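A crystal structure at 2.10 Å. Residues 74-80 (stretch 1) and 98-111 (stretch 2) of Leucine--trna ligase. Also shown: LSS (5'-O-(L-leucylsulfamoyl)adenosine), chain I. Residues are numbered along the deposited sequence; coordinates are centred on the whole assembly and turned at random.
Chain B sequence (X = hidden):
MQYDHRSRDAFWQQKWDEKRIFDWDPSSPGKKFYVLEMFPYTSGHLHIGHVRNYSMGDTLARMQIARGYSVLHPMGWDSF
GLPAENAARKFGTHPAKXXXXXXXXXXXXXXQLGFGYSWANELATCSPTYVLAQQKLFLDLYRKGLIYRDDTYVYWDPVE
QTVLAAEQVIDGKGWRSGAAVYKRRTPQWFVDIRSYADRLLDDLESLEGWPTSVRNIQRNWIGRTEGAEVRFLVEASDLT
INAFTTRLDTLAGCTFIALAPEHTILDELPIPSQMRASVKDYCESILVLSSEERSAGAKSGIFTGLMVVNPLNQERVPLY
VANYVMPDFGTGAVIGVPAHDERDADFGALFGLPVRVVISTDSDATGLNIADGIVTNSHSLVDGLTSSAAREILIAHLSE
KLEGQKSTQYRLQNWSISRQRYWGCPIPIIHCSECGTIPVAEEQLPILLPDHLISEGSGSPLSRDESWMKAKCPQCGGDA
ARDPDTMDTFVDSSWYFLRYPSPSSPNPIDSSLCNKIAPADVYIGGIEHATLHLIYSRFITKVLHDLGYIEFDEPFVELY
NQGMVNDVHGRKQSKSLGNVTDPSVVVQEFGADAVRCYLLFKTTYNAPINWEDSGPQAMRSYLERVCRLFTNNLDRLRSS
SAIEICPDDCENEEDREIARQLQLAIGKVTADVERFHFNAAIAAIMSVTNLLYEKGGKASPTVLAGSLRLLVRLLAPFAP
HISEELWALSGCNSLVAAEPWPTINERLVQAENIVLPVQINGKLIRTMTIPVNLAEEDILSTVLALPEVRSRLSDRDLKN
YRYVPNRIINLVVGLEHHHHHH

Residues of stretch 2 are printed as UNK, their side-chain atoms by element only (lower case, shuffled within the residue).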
# COMPACT_ATOMS: atom_id res chain seq x y z
N PRO B 74 -4.80 12.36 -7.37
CA PRO B 74 -5.77 11.93 -8.38
C PRO B 74 -6.58 10.79 -7.86
O PRO B 74 -6.21 10.18 -6.87
CB PRO B 74 -4.83 11.40 -9.47
CG PRO B 74 -3.78 10.68 -8.70
CD PRO B 74 -3.57 11.52 -7.42
N MET B 75 -7.64 10.43 -8.57
CA MET B 75 -8.51 9.33 -8.17
C MET B 75 -9.12 8.72 -9.46
O MET B 75 -9.36 9.38 -10.49
CB MET B 75 -9.65 9.81 -7.22
CG MET B 75 -10.70 8.72 -6.84
SD MET B 75 -9.98 7.24 -6.16
CE MET B 75 -9.19 7.94 -4.66
N GLY B 76 -9.33 7.44 -9.40
CA GLY B 76 -9.88 6.72 -10.53
C GLY B 76 -10.35 5.38 -9.97
O GLY B 76 -10.46 5.20 -8.75
N TRP B 77 -10.64 4.46 -10.87
CA TRP B 77 -11.59 3.36 -10.59
C TRP B 77 -10.97 2.05 -10.99
O TRP B 77 -10.62 1.86 -12.15
CB TRP B 77 -12.86 3.65 -11.36
CG TRP B 77 -13.32 5.07 -11.08
CD1 TRP B 77 -13.27 6.12 -11.94
CD2 TRP B 77 -13.71 5.63 -9.81
NE1 TRP B 77 -13.77 7.24 -11.36
CE2 TRP B 77 -14.02 6.98 -10.03
CE3 TRP B 77 -13.86 5.10 -8.52
CZ2 TRP B 77 -14.42 7.83 -9.00
CZ3 TRP B 77 -14.30 5.96 -7.47
CH2 TRP B 77 -14.57 7.31 -7.72
N ASP B 78 -10.79 1.15 -10.02
CA ASP B 78 -10.30 -0.23 -10.27
C ASP B 78 -11.57 -1.06 -10.64
O ASP B 78 -12.21 -1.66 -9.80
CB ASP B 78 -9.57 -0.72 -9.03
CG ASP B 78 -8.53 -1.78 -9.30
OD1 ASP B 78 -8.35 -2.20 -10.45
OD2 ASP B 78 -7.83 -2.19 -8.31
N SER B 79 -11.92 -1.11 -11.94
CA SER B 79 -13.20 -1.48 -12.34
C SER B 79 -13.33 -2.79 -13.14
O SER B 79 -14.42 -3.09 -13.53
CB SER B 79 -13.85 -0.26 -13.04
OG SER B 79 -12.97 0.36 -13.91
N PHE B 80 -12.24 -3.53 -13.37
CA PHE B 80 -12.27 -4.81 -14.03
C PHE B 80 -11.98 -5.97 -13.03
O PHE B 80 -11.54 -5.76 -11.88
CB PHE B 80 -11.19 -4.90 -15.14
CG PHE B 80 -11.69 -4.58 -16.59
CD1 PHE B 80 -12.97 -4.90 -17.04
CD2 PHE B 80 -10.80 -4.06 -17.51
CE1 PHE B 80 -13.37 -4.63 -18.35
CE2 PHE B 80 -11.18 -3.84 -18.83
CZ PHE B 80 -12.45 -4.11 -19.26
N UNK B 98 -23.10 -1.97 -13.91
CA UNK B 98 -22.97 -2.00 -12.43
C UNK B 98 -21.76 -1.12 -12.07
O UNK B 98 -21.85 -0.29 -11.21
c UNK B 98 -22.69 -3.51 -10.39
c UNK B 98 -23.68 -3.78 -8.18
c UNK B 98 -21.32 -3.44 -8.41
c UNK B 98 -23.81 -3.69 -9.59
c UNK B 98 -21.45 -3.38 -9.79
c UNK B 98 -22.45 -3.66 -7.61
c UNK B 98 -22.81 -3.44 -11.89
N UNK B 99 -20.67 -1.33 -12.77
CA UNK B 99 -19.46 -0.57 -12.60
C UNK B 99 -19.66 0.91 -12.75
O UNK B 99 -19.21 1.65 -11.89
c UNK B 99 -18.44 -1.00 -13.59
o UNK B 99 -18.08 -2.29 -13.22
c UNK B 99 -17.19 -0.15 -13.51
N UNK B 100 -20.31 1.33 -13.83
CA UNK B 100 -20.59 2.76 -14.02
C UNK B 100 -21.42 3.38 -12.89
O UNK B 100 -21.15 4.53 -12.48
c UNK B 100 -21.40 4.60 -15.67
c UNK B 100 -21.25 3.09 -15.41
n UNK B 100 -19.80 6.37 -15.03
c UNK B 100 -20.03 5.30 -15.79
o UNK B 100 -19.17 4.83 -16.49
N UNK B 101 -22.48 2.71 -12.47
CA UNK B 101 -23.26 3.13 -11.28
C UNK B 101 -22.38 3.29 -10.02
O UNK B 101 -22.66 4.15 -9.22
o UNK B 101 -26.14 2.96 -9.49
o UNK B 101 -24.55 1.74 -8.54
c UNK B 101 -24.41 2.16 -11.01
c UNK B 101 -25.07 2.31 -9.58
N UNK B 102 -21.40 2.42 -9.84
CA UNK B 102 -20.61 2.42 -8.62
C UNK B 102 -19.65 3.58 -8.70
O UNK B 102 -19.39 4.27 -7.70
c UNK B 102 -19.90 1.10 -8.44
N UNK B 103 -19.12 3.78 -9.90
CA UNK B 103 -18.25 4.94 -10.18
C UNK B 103 -18.99 6.22 -9.83
O UNK B 103 -18.53 7.03 -9.01
c UNK B 103 -17.69 4.92 -11.61
c UNK B 103 -16.72 3.77 -11.74
c UNK B 103 -16.18 3.59 -13.14
c UNK B 103 -17.04 6.26 -12.02
N UNK B 104 -20.15 6.36 -10.42
CA UNK B 104 -20.95 7.56 -10.28
C UNK B 104 -21.31 7.78 -8.77
O UNK B 104 -21.21 8.88 -8.26
c UNK B 104 -22.24 7.43 -11.04
o UNK B 104 -23.09 7.21 -13.32
c UNK B 104 -22.06 7.49 -12.62
o UNK B 104 -20.96 7.78 -13.15
N UNK B 105 -21.75 6.73 -8.09
CA UNK B 105 -22.06 6.79 -6.63
C UNK B 105 -20.78 7.15 -5.81
O UNK B 105 -20.83 7.99 -4.97
c UNK B 105 -22.60 5.45 -6.17
o UNK B 105 -22.82 5.40 -4.80
N UNK B 106 -19.65 6.50 -6.08
CA UNK B 106 -18.43 6.73 -5.31
C UNK B 106 -17.89 8.12 -5.54
O UNK B 106 -17.49 8.79 -4.60
c UNK B 106 -17.35 5.70 -5.57
s UNK B 106 -16.31 3.18 -4.97
c UNK B 106 -16.19 3.01 -6.68
c UNK B 106 -17.62 4.38 -4.84
N UNK B 107 -17.91 8.57 -6.80
CA UNK B 107 -17.46 9.89 -7.14
C UNK B 107 -18.32 10.97 -6.50
O UNK B 107 -17.76 11.97 -5.89
c UNK B 107 -16.82 11.42 -9.12
c UNK B 107 -16.29 12.85 -11.10
c UNK B 107 -17.37 10.06 -8.67
n UNK B 107 -15.69 12.84 -12.46
c UNK B 107 -16.46 11.41 -10.61
N UNK B 108 -19.62 10.76 -6.51
CA UNK B 108 -20.49 11.68 -5.81
C UNK B 108 -20.19 11.73 -4.26
O UNK B 108 -20.23 12.78 -3.67
n UNK B 108 -24.43 11.01 -8.73
n UNK B 108 -24.94 9.53 -10.40
c UNK B 108 -24.09 11.47 -7.36
c UNK B 108 -24.69 9.75 -9.11
c UNK B 108 -22.59 11.74 -7.31
n UNK B 108 -24.78 8.72 -8.26
c UNK B 108 -21.96 11.35 -5.98
N UNK B 109 -20.00 10.58 -3.64
CA UNK B 109 -19.76 10.51 -2.19
C UNK B 109 -18.46 11.29 -1.84
O UNK B 109 -18.44 12.12 -0.90
o UNK B 109 -20.93 8.50 -1.82
c UNK B 109 -19.65 9.05 -1.81
N UNK B 110 -17.43 11.06 -2.68
CA UNK B 110 -16.15 11.72 -2.57
C UNK B 110 -16.21 13.25 -2.66
O UNK B 110 -15.65 13.96 -1.80
c UNK B 110 -15.17 11.18 -3.60
c UNK B 110 -14.81 9.77 -3.37
s UNK B 110 -13.63 9.31 -4.56
c UNK B 110 -13.24 7.63 -4.17
N UNK B 111 -16.88 13.75 -3.68
CA UNK B 111 -17.12 15.16 -3.84
C UNK B 111 -17.92 15.73 -2.68
O UNK B 111 -17.60 16.82 -2.21
c UNK B 111 -17.78 15.49 -5.18
c UNK B 111 -16.95 15.10 -6.38
s UNK B 111 -17.74 15.37 -8.03
c UNK B 111 -19.39 14.68 -7.93
C1 LSS I . -8.66 -2.20 -3.46
N1 LSS I . -10.84 0.25 6.79
O1 LSS I . -8.20 -2.78 -2.50
S1 LSS I . -10.70 -1.55 -2.24
C2 LSS I . -9.76 0.86 6.31
N2 LSS I . -9.84 -1.59 -3.45
O2 LSS I . -7.34 -0.90 2.38
N3 LSS I . -9.44 0.87 5.00
O3 LSS I . -6.36 0.98 0.62
C4 LSS I . -10.27 0.23 4.13
N4 LSS I . -8.69 -1.75 -5.92
O4 LSS I . -9.63 1.33 0.86
C5 LSS I . -11.36 -0.50 4.59
O5 LSS I . -9.92 -0.74 -1.11
C6 LSS I . -11.63 -0.50 5.94
N6 LSS I . -12.73 -1.16 6.39
C7 LSS I . -5.60 -1.44 -5.80
N7 LSS I . -11.95 -1.07 3.51
C8 LSS I . -11.22 -0.76 2.41
C9 LSS I . -6.57 -1.43 -4.62
N9 LSS I . -10.21 0.06 2.80
CA LSS I . -7.89 -2.20 -4.75
C10 LSS I . -5.01 -2.85 -5.94
C11 LSS I . -4.53 -0.31 -5.57
O1A LSS I . -11.08 -2.80 -1.56
C21 LSS I . -9.15 0.62 1.98
C22 LSS I . -8.25 -0.44 1.43
C23 LSS I . -7.58 0.27 0.25
C24 LSS I . -8.69 1.20 -0.19
C25 LSS I . -9.53 0.61 -1.32
O2A LSS I . -11.89 -0.75 -2.44

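Position 98 opens the stretch: one carbon leads to a ring of six carbons, out of reach of stretch 1. It is Phe 98. Position 99 has one carbon carrying an oxygen and a carbon, and that terminal carbon lies 3.4 Å from CB of Ser 79. It is Thr 99; its OG1 is hydrogen-bonded elsewhere in the structure, and CG2 makes the contact.

Position 100 has three carbons, the third bearing an oxygen and a nitrogen: Gln 100, with CB pointing away. Position 101, two carbons with two oxygens on the second, extends into solvent as Asp 101. Position 102 is a lone carbon, turned sideways and touching nothing here: Ala 102.

Position 103 has four carbons, forked at the first, one arm two carbons long. The short arm lies over a face of the Trp 77 indole. This is Ile 103; CG2 sits 3.5 Å from NE1 of Trp 77 and 15° off the normal of the five-membered ring, a CH-pi contact.

Position 104 repeats the two-carbon, two-oxygen pattern and points away. It is Asp 104, and its OD1 accepts a hydrogen bond from NE2 of Gln 100 at 2.6 Å, one turn back. Position 105, one carbon and one oxygen, is Ser 105, beyond reach.

Position 106 is an unbranched chain of two carbons, sulfur and carbon, its last carbon near the indole: Met 106, CE 3.6 Å from CZ3 of Trp 77. Position 107 has four carbons in a row ending in nitrogen; CB lies 3.7 Å from CZ2 of Trp 77, while the end of the chain leads away. It is Lys 107.

Position 108, three carbons, a nitrogen, then a carbon with two more nitrogens, is Arg 108, exposed. Position 109, one carbon and one oxygen, is Ser 109, also out of reach. Position 110 is two carbons, a sulfur and a carbon, unbranched, reaching both Met 75 and the Trp 77 ring. It is Met 110: SD lies 3.8 Å from CG of Met 75, and CE 3.8 Å from CH2 of Trp 77. Position 111, built alike, is Met 111, out of reach.

The rule is one large aromatic against one helical side. Contacts at 99, 103, 106, 107 and 110 follow the three-to-four-residue repeat of a helix, and Trp 77 meets the last four. No hydrogen bond crosses; packing carries the 381 Å² interface. Asp 78 stays off the helix and accepts a hydrogen bond through OD2 from N4 of LSS at 2.6 Å.

Stretch 2 (98-111) FTQDAIDSMKRSMM
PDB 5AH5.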